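PDB 3LJY: putative adhesin from Parabacteroides distasonis, which is of uncertain function but probably acts in cell adhesion, as a putative adhesin. Local coordinates for residues A[20-25]-A[58-63]. Numbering follows the deposited sequence. Where two conformers were deposited one is given.
Sequences ADYNEI and IEVKDR
The carbonyl oxygen of R63 meets the backbone of N23 and E24. N23 N donates to R63 O at 2.9 Å. The donor lies in the carbonyl plane, and the N-H...O angle is 152°. A second bond, from E24 N to R63 O, is weak at 3.4 Å. Y22 CA also lies close to R63 O, and Y22, N23 and E24 all touch this one oxygen.

The R63 side chain runs back past N23 and D21. The chain bends at chi3. The guanidinium crosses the N23 side chain at about a right angle, with NH1 near N23 CB and CG. R63 NH2 makes a long salt bridge of 3.7 Å with D21 OD2. The carboxylate and guanidinium planes are 40° apart. D21 OD2 also has K87 as a weak, distant partner.

V60 supplies the apolar part. Its CG1 is 4.0 Å from A20 CB and 4.1 Å from Y22 CB. Its CG2 lies beside A20 O and approaches Y22 CD2 obliquely.

Y22 is buried, and its ring leads away from 58-63. Its chi1 of 61° sets CG between the backbone N and the carbonyl carbon. The hydroxyl is hydrogen-bonded to T84 OG1, and the ring packs on L65 and Y35.

Strands 56-61 and 64-69 are antiparallel neighbours joined by a tight turn at D62 and R63, both with positive phi. Strand 64-69 lies between 56-61 and 24-27 in the sheet. The contact joins the turn of this hairpin and V60 of strand 56-61 to the lead-in and first residue of strand 24-27, near one end of a long row of parallel strands, consistent with the beta-solenoid of the pectate lyase-like clan.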
loop_
_atom_site.group_PDB
_atom_site.type_symbol
_atom_site.label_atom_id
_atom_site.label_comp_id
_atom_site.label_asym_id
_atom_site.label_seq_id
_atom_site.Cartn_x
_atom_site.Cartn_y
_atom_site.Cartn_z
ATOM N N ALA A 20 4.297 -1.752 23.182
ATOM C CA ALA A 20 4.494 -0.292 23.233
ATOM C C ALA A 20 3.806 0.261 22.004
ATOM O O ALA A 20 3.570 -0.460 21.055
ATOM C CB ALA A 20 5.971 0.096 23.259
ATOM N N ASP A 21 3.470 1.534 22.027
ATOM C CA ASP A 21 2.881 2.173 20.858
ATOM C C ASP A 21 3.922 2.302 19.724
ATOM O O ASP A 21 5.120 2.455 19.971
ATOM C CB ASP A 21 2.278 3.541 21.224
ATOM C CG ASP A 21 1.323 4.052 20.158
ATOM O OD1 ASP A 21 0.278 3.393 19.937
ATOM O OD2 ASP A 21 1.619 5.108 19.546
ATOM N N TYR A 22 3.447 2.218 18.484
ATOM C CA TYR A 22 4.307 2.205 17.323
ATOM C C TYR A 22 3.634 3.041 16.231
ATOM O O TYR A 22 2.419 3.184 16.230
ATOM C CB TYR A 22 4.543 0.753 16.879
ATOM C CG TYR A 22 3.271 0.036 16.481
ATOM C CD1 TYR A 22 2.724 0.184 15.200
ATOM C CD2 TYR A 22 2.595 -0.770 17.390
ATOM C CE1 TYR A 22 1.549 -0.457 14.859
ATOM C CE2 TYR A 22 1.425 -1.406 17.048
ATOM C CZ TYR A 22 0.910 -1.243 15.798
ATOM O OH TYR A 22 -0.232 -1.870 15.485
ATOM N N ASN A 23 4.428 3.631 15.340
ATOM C CA ASN A 23 3.910 4.426 14.207
ATOM C C ASN A 23 4.409 3.899 12.869
ATOM O O ASN A 23 4.187 4.494 11.817
ATOM C CB ASN A 23 4.301 5.904 14.351
ATOM C CG ASN A 23 5.792 6.144 14.151
ATOM O OD1 ASN A 23 6.631 5.244 14.323
ATOM N ND2 ASN A 23 6.128 7.373 13.785
ATOM N N GLU A 24 5.078 2.766 12.921
ATOM C CA GLU A 24 5.647 2.188 11.746
ATOM C C GLU A 24 5.555 0.670 11.848
ATOM O O GLU A 24 5.632 0.080 12.931
ATOM C CB GLU A 24 7.076 2.735 11.549
ATOM C CG GLU A 24 7.840 2.053 10.447
ATOM C CD GLU A 24 9.024 2.843 9.905
ATOM O OE1 GLU A 24 9.430 3.886 10.514
ATOM O OE2 GLU A 24 9.533 2.375 8.837
ATOM N N ILE A 25 5.309 0.044 10.703
ATOM C CA ILE A 25 5.174 -1.420 10.600
ATOM C C ILE A 25 6.068 -2.005 9.511
ATOM O O ILE A 25 6.193 -1.435 8.453
ATOM C CB ILE A 25 3.718 -1.799 10.357
ATOM C CG1 ILE A 25 2.876 -1.310 11.543
ATOM C CG2 ILE A 25 3.596 -3.268 10.159
ATOM C CD1 ILE A 25 1.582 -2.070 11.774
ATOM N N ILE A 58 7.414 -10.994 18.430
ATOM C CA ILE A 58 6.770 -9.687 18.294
ATOM C C ILE A 58 7.638 -8.614 18.966
ATOM O O ILE A 58 7.868 -8.700 20.162
ATOM C CB ILE A 58 5.362 -9.691 18.970
ATOM C CG1 ILE A 58 4.487 -10.843 18.404
ATOM C CG2 ILE A 58 4.668 -8.369 18.756
ATOM C CD1 ILE A 58 3.272 -11.217 19.221
ATOM N N GLU A 59 8.126 -7.624 18.214
ATOM C CA GLU A 59 8.953 -6.561 18.797
ATOM C C GLU A 59 8.447 -5.197 18.370
ATOM O O GLU A 59 8.025 -5.034 17.238
ATOM C CB GLU A 59 10.414 -6.710 18.382
ATOM C CG GLU A 59 11.153 -7.855 19.095
ATOM C CD GLU A 59 12.513 -8.202 18.436
ATOM O OE1 GLU A 59 12.707 -7.890 17.234
ATOM O OE2 GLU A 59 13.389 -8.792 19.122
ATOM N N VAL A 60 8.483 -4.237 19.295
ATOM C CA VAL A 60 8.461 -2.796 18.990
ATOM C C VAL A 60 9.790 -2.184 19.442
ATOM O O VAL A 60 10.110 -2.233 20.614
ATOM C CB VAL A 60 7.279 -2.063 19.690
ATOM C CG1 VAL A 60 7.399 -0.543 19.552
ATOM C CG2 VAL A 60 5.945 -2.537 19.158
ATOM N N LYS A 61 10.548 -1.625 18.497
ATOM C CA LYS A 61 11.840 -0.985 18.743
ATOM C C LYS A 61 11.774 0.373 18.096
ATOM O O LYS A 61 11.404 0.458 16.940
ATOM C CB LYS A 61 12.989 -1.727 18.051
ATOM C CG LYS A 61 13.282 -3.158 18.463
ATOM C CD LYS A 61 14.626 -3.579 17.790
ATOM C CE LYS A 61 14.624 -5.021 17.240
ATOM N NZ LYS A 61 15.348 -5.075 15.916
ATOM N N ASP A 62 12.186 1.417 18.824
ATOM C CA ASP A 62 12.033 2.832 18.430
ATOM C C ASP A 62 10.760 3.070 17.615
ATOM O O ASP A 62 10.783 3.587 16.499
ATOM C CB ASP A 62 13.274 3.353 17.694
ATOM C CG ASP A 62 13.270 4.879 17.525
ATOM O OD1 ASP A 62 12.938 5.621 18.494
ATOM O OD2 ASP A 62 13.607 5.325 16.400
ATOM N N ARG A 63 9.651 2.650 18.203
ATOM C CA ARG A 63 8.304 2.821 17.629
ATOM C C ARG A 63 7.996 2.082 16.317
ATOM O O ARG A 63 7.028 2.443 15.655
ATOM C CB ARG A 63 7.946 4.322 17.548
ATOM C CG ARG A 63 8.227 5.000 18.846
ATOM C CD ARG A 63 7.744 6.425 18.962
ATOM N NE ARG A 63 6.285 6.577 18.965
ATOM C CZ ARG A 63 5.593 7.202 18.014
ATOM N NH1 ARG A 63 6.206 7.738 16.969
ATOM N NH2 ARG A 63 4.276 7.291 18.110
#